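Local coordinates for EGF family domain-containing protein (Toxoplasma gondii, PDB 4Z80), which binds a peptide of the rhoptry neck protein RON2L1 and, as an apical membrane antigen (AMA4), probably contributes to the moving junction formed during host-cell invasion, at residues A[26-32]-A[46-52]. Numbering follows the deposited sequence.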
ATOM      1  N   VAL A  26      -1.010  12.251  -7.203  1.00 12.84           N
ATOM      2  CA  VAL A  26      -1.250  11.974  -8.601  1.00 11.99           C
ATOM      3  C   VAL A  26      -1.173  10.486  -8.906  1.00 12.76           C
ATOM      4  O   VAL A  26      -0.786   9.672  -8.065  1.00 13.02           O
ATOM      5  CB  VAL A  26      -0.241  12.723  -9.494  1.00 13.36           C
ATOM      6  CG1 VAL A  26      -0.302  14.214  -9.228  1.00 15.56           C
ATOM      7  CG2 VAL A  26       1.176  12.219  -9.272  1.00 14.37           C
ATOM      8  N   ASP A  27      -1.562  10.155 -10.129  1.00 13.37           N
ATOM      9  CA  ASP A  27      -1.440   8.813 -10.661  1.00 12.24           C
ATOM     10  C   ASP A  27      -0.225   8.794 -11.558  1.00 16.01           C
ATOM     11  O   ASP A  27      -0.274   9.315 -12.668  1.00 18.45           O
ATOM     12  CB  ASP A  27      -2.694   8.426 -11.450  1.00 14.30           C
ATOM     13  CG  ASP A  27      -2.628   7.014 -12.009  1.00 17.36           C
ATOM     14  OD1 ASP A  27      -2.237   6.090 -11.266  1.00 16.25           O
ATOM     15  OD2 ASP A  27      -2.985   6.827 -13.191  1.00 18.28           O
ATOM     16  N   LEU A  28       0.880   8.246 -11.073  1.00 15.22           N
ATOM     17  CA  LEU A  28       2.075   8.184 -11.893  1.00 18.28           C
ATOM     18  C   LEU A  28       2.407   6.756 -12.263  1.00 14.46           C
ATOM     19  O   LEU A  28       1.986   5.796 -11.604  1.00 15.47           O
ATOM     20  CB  LEU A  28       3.264   8.841 -11.187  1.00 18.84           C
ATOM     21  CG  LEU A  28       3.910   8.185  -9.965  1.00 17.84           C
ATOM     22  CD1 LEU A  28       4.895   7.072 -10.324  1.00 15.66           C
ATOM     23  CD2 LEU A  28       4.632   9.244  -9.140  1.00 18.19           C
ATOM     24  N   ILE A  29       3.140   6.629 -13.359  1.00 15.43           N
ATOM     25  CA  ILE A  29       3.707   5.362 -13.766  1.00 15.46           C
ATOM     26  C   ILE A  29       5.195   5.585 -14.023  1.00 16.34           C
ATOM     27  O   ILE A  29       5.607   6.692 -14.384  1.00 16.43           O
ATOM     28  CB  ILE A  29       3.015   4.801 -15.016  1.00 18.84           C
ATOM     29  CG1 ILE A  29       2.976   5.863 -16.108  1.00 24.91           C
ATOM     30  CG2 ILE A  29       1.595   4.343 -14.679  1.00 18.37           C
ATOM     31  CD1 ILE A  29       2.909   5.301 -17.468  1.00 35.77           C
ATOM     32  N   TRP A  30       6.000   4.548 -13.827  1.00 14.55           N
ATOM     33  CA  TRP A  30       7.450   4.671 -13.995  1.00 14.79           C
ATOM     34  C   TRP A  30       7.798   4.545 -15.474  1.00 17.82           C
ATOM     35  O   TRP A  30       7.292   3.665 -16.165  1.00 16.80           O
ATOM     36  CB  TRP A  30       8.196   3.611 -13.164  1.00 13.68           C
ATOM     37  CG  TRP A  30       7.800   3.618 -11.720  1.00 12.67           C
ATOM     38  CD1 TRP A  30       7.087   2.655 -11.062  1.00 14.47           C
ATOM     39  CD2 TRP A  30       8.055   4.650 -10.764  1.00 12.66           C
ATOM     40  NE1 TRP A  30       6.890   3.022  -9.756  1.00 13.34           N
ATOM     41  CE2 TRP A  30       7.481   4.238  -9.543  1.00 14.67           C
ATOM     42  CE3 TRP A  30       8.718   5.881 -10.817  1.00 13.68           C
ATOM     43  CZ2 TRP A  30       7.537   5.015  -8.391  1.00 15.46           C
ATOM     44  CZ3 TRP A  30       8.777   6.652  -9.665  1.00 14.87           C
ATOM     45  CH2 TRP A  30       8.193   6.213  -8.468  1.00 15.29           C
ATOM     46  N   ASP A  31       8.642   5.448 -15.959  1.00 18.86           N
ATOM     47  CA  ASP A  31       9.132   5.366 -17.331  1.00 23.32           C
ATOM     48  C   ASP A  31      10.377   6.227 -17.493  1.00 22.03           C
ATOM     49  O   ASP A  31      10.389   7.381 -17.073  1.00 22.58           O
ATOM     50  CB  ASP A  31       8.058   5.805 -18.319  1.00 28.12           C
ATOM     51  CG  ASP A  31       8.378   5.383 -19.740  1.00 35.01           C
ATOM     52  OD1 ASP A  31       9.190   6.072 -20.389  1.00 31.85           O
ATOM     53  OD2 ASP A  31       7.836   4.352 -20.202  1.00 32.97           O
ATOM     54  N   LYS A  32      11.420   5.679 -18.106  1.00 24.64           N
ATOM     55  CA  LYS A  32      12.675   6.420 -18.210  1.00 23.98           C
ATOM     56  C   LYS A  32      12.558   7.611 -19.168  1.00 27.00           C
ATOM     57  O   LYS A  32      13.423   8.483 -19.174  1.00 30.71           O
ATOM     58  CB  LYS A  32      13.820   5.493 -18.635  1.00 29.57           C
ATOM     59  CG  LYS A  32      13.670   4.840 -19.989  1.00 34.03           C
ATOM     60  CD  LYS A  32      14.836   3.896 -20.245  1.00 40.73           C
ATOM     61  CE  LYS A  32      14.603   3.041 -21.472  1.00 45.02           C
ATOM     62  NZ  LYS A  32      14.332   3.866 -22.680  1.00 50.13           N
ATOM     63  N   ARG A  46      12.387   8.685 -12.737  1.00 16.59           N
ATOM     64  CA  ARG A  46      11.666   9.285 -13.852  1.00 18.04           C
ATOM     65  C   ARG A  46      10.255   8.722 -13.940  1.00 16.89           C
ATOM     66  O   ARG A  46      10.062   7.512 -13.853  1.00 17.07           O
ATOM     67  CB  ARG A  46      12.406   9.027 -15.165  1.00 23.58           C
ATOM     68  CG  ARG A  46      13.851   9.494 -15.160  1.00 28.66           C
ATOM     69  CD  ARG A  46      13.930  10.950 -15.517  1.00 36.33           C
ATOM     70  NE  ARG A  46      13.816  11.135 -16.961  1.00 44.39           N
ATOM     71  CZ  ARG A  46      13.333  12.224 -17.553  1.00 48.79           C
ATOM     72  NH1 ARG A  46      13.274  12.281 -18.877  1.00 48.02           N
ATOM     73  NH2 ARG A  46      12.891  13.248 -16.831  1.00 47.22           N
ATOM     74  N   TRP A  47       9.274   9.591 -14.135  1.00 16.06           N
ATOM     75  CA  TRP A  47       7.900   9.125 -14.245  1.00 14.44           C
ATOM     76  C   TRP A  47       7.016  10.013 -15.109  1.00 17.20           C
ATOM     77  O   TRP A  47       7.372  11.137 -15.475  1.00 18.51           O
ATOM     78  CB  TRP A  47       7.290   8.975 -12.843  1.00 15.07           C
ATOM     79  CG  TRP A  47       7.033  10.255 -12.061  1.00 14.16           C
ATOM     80  CD1 TRP A  47       5.882  11.005 -12.056  1.00 15.91           C
ATOM     81  CD2 TRP A  47       7.930  10.905 -11.148  1.00 13.28           C
ATOM     82  NE1 TRP A  47       6.015  12.071 -11.197  1.00 15.12           N
ATOM     83  CE2 TRP A  47       7.260  12.031 -10.629  1.00 16.38           C
ATOM     84  CE3 TRP A  47       9.232  10.636 -10.712  1.00 16.32           C
ATOM     85  CZ2 TRP A  47       7.852  12.895  -9.712  1.00 14.93           C
ATOM     86  CZ3 TRP A  47       9.819  11.498  -9.794  1.00 17.17           C
ATOM     87  CH2 TRP A  47       9.129  12.614  -9.307  1.00 16.52           C
ATOM     88  N   THR A  48       5.864   9.453 -15.463  1.00 16.93           N
ATOM     89  CA  THR A  48       4.802  10.167 -16.146  1.00 18.50           C
ATOM     90  C   THR A  48       3.623  10.321 -15.204  1.00 18.52           C
ATOM     91  O   THR A  48       3.237   9.376 -14.522  1.00 18.76           O
ATOM     92  CB  THR A  48       4.349   9.421 -17.419  1.00 21.57           C
ATOM     93  OG1 THR A  48       5.364   9.528 -18.423  1.00 24.33           O
ATOM     94  CG2 THR A  48       3.038   9.992 -17.964  1.00 24.70           C
ATOM     95  N   GLU A  49       3.042  11.509 -15.188  1.00 18.13           N
ATOM     96  CA  GLU A  49       1.841  11.769 -14.416  1.00 16.08           C
ATOM     97  C   GLU A  49       0.633  11.638 -15.334  1.00 17.65           C
ATOM     98  O   GLU A  49       0.451  12.444 -16.241  1.00 20.33           O
ATOM     99  CB  GLU A  49       1.923  13.156 -13.793  1.00 20.22           C
ATOM    100  CG  GLU A  49       0.726  13.586 -13.011  1.00 25.35           C
ATOM    101  CD  GLU A  49       0.887  14.995 -12.474  1.00 28.30           C
ATOM    102  OE1 GLU A  49       1.955  15.282 -11.871  1.00 22.00           O
ATOM    103  OE2 GLU A  49      -0.045  15.816 -12.673  1.00 22.20           O
ATOM    104  N   ARG A  50      -0.178  10.609 -15.103  1.00 15.54           N
ATOM    105  CA  ARG A  50      -1.327  10.321 -15.964  1.00 15.60           C
ATOM    106  C   ARG A  50      -2.510  11.220 -15.633  1.00 17.53           C
ATOM    107  O   ARG A  50      -3.233  11.676 -16.524  1.00 16.27           O
ATOM    108  CB  ARG A  50      -1.737   8.852 -15.833  1.00 16.56           C
ATOM    109  CG  ARG A  50      -0.637   7.901 -16.244  1.00 15.74           C
ATOM    110  CD  ARG A  50      -1.180   6.554 -16.695  1.00 15.24           C
ATOM    111  NE  ARG A  50      -1.898   5.851 -15.632  1.00 15.17           N
ATOM    112  CZ  ARG A  50      -2.435   4.645 -15.773  1.00 14.33           C
ATOM    113  NH1 ARG A  50      -3.080   4.082 -14.757  1.00 15.34           N
ATOM    114  NH2 ARG A  50      -2.323   4.005 -16.931  1.00 16.89           N
ATOM    115  N   LYS A  51      -2.703  11.473 -14.346  1.00 14.47           N
ATOM    116  CA  LYS A  51      -3.756  12.372 -13.904  1.00 16.13           C
ATOM    117  C   LYS A  51      -3.469  12.853 -12.496  1.00 15.10           C
ATOM    118  O   LYS A  51      -2.685  12.248 -11.769  1.00 14.86           O
ATOM    119  CB  LYS A  51      -5.132  11.690 -13.961  1.00 22.13           C
ATOM    120  CG  LYS A  51      -5.408  10.671 -12.857  1.00 20.35           C
ATOM    121  CD  LYS A  51      -6.832  10.089 -12.927  1.00 22.91           C
ATOM    122  CE  LYS A  51      -7.945  11.144 -12.776  1.00 27.30           C
ATOM    123  NZ  LYS A  51      -8.155  11.622 -11.370  1.00 28.76           N
ATOM    124  N   SER A  52      -4.110  13.946 -12.110  1.00 14.68           N
ATOM    125  CA  SER A  52      -4.004  14.442 -10.747  1.00 13.81           C
ATOM    126  C   SER A  52      -5.270  14.093  -9.969  1.00 14.74           C
ATOM    127  O   SER A  52      -6.171  13.428 -10.496  1.00 15.53           O
ATOM    128  CB  SER A  52      -3.764  15.948 -10.758  1.00 17.92           C
ATOM    129  OG  SER A  52      -4.888  16.633 -11.276  1.00 21.26           O
TER
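D27 OD2 is gripped side-on by R50, at 2.8 Å from NE and 3.2 Å from NH1, at a beta bulge in a three-stranded antiparallel sheet. The bulge sets R50 and K51 opposite D27: R50 N donates to D27 O (2.8 Å), whereas D27 N donates to K51 O, and K51 N, between them, is buried without a partner. This irregularity turns R50 toward strand 27-30 and so illustrates how a bulge can place a charged side chain. With D27 CG anti to its own N (chi1 -179°), OD2 reaches the guanidinium edge, the carboxylate and guanidinium planes 50° apart, while I29 CG2 lies over one guanidinium face. S61 OG binds D27 OD1, and E62 O takes R50 NH1, so each partner of the salt bridge has a second hydrogen bond outside the two strands.

Beyond the bulge, regular pairing resumes with two reciprocal backbone bonds between I29 and T48. L28 and W47 pack together here: CD2 of L28 sits over the W47 five-membered ring, 3.8 Å from its centroid, in a CH-pi contact. W30 starts away from strand 46-51, but its ring, which also meets R260 in a cation-pi contact, swings back, with CE3 3.7 Å from R46 O.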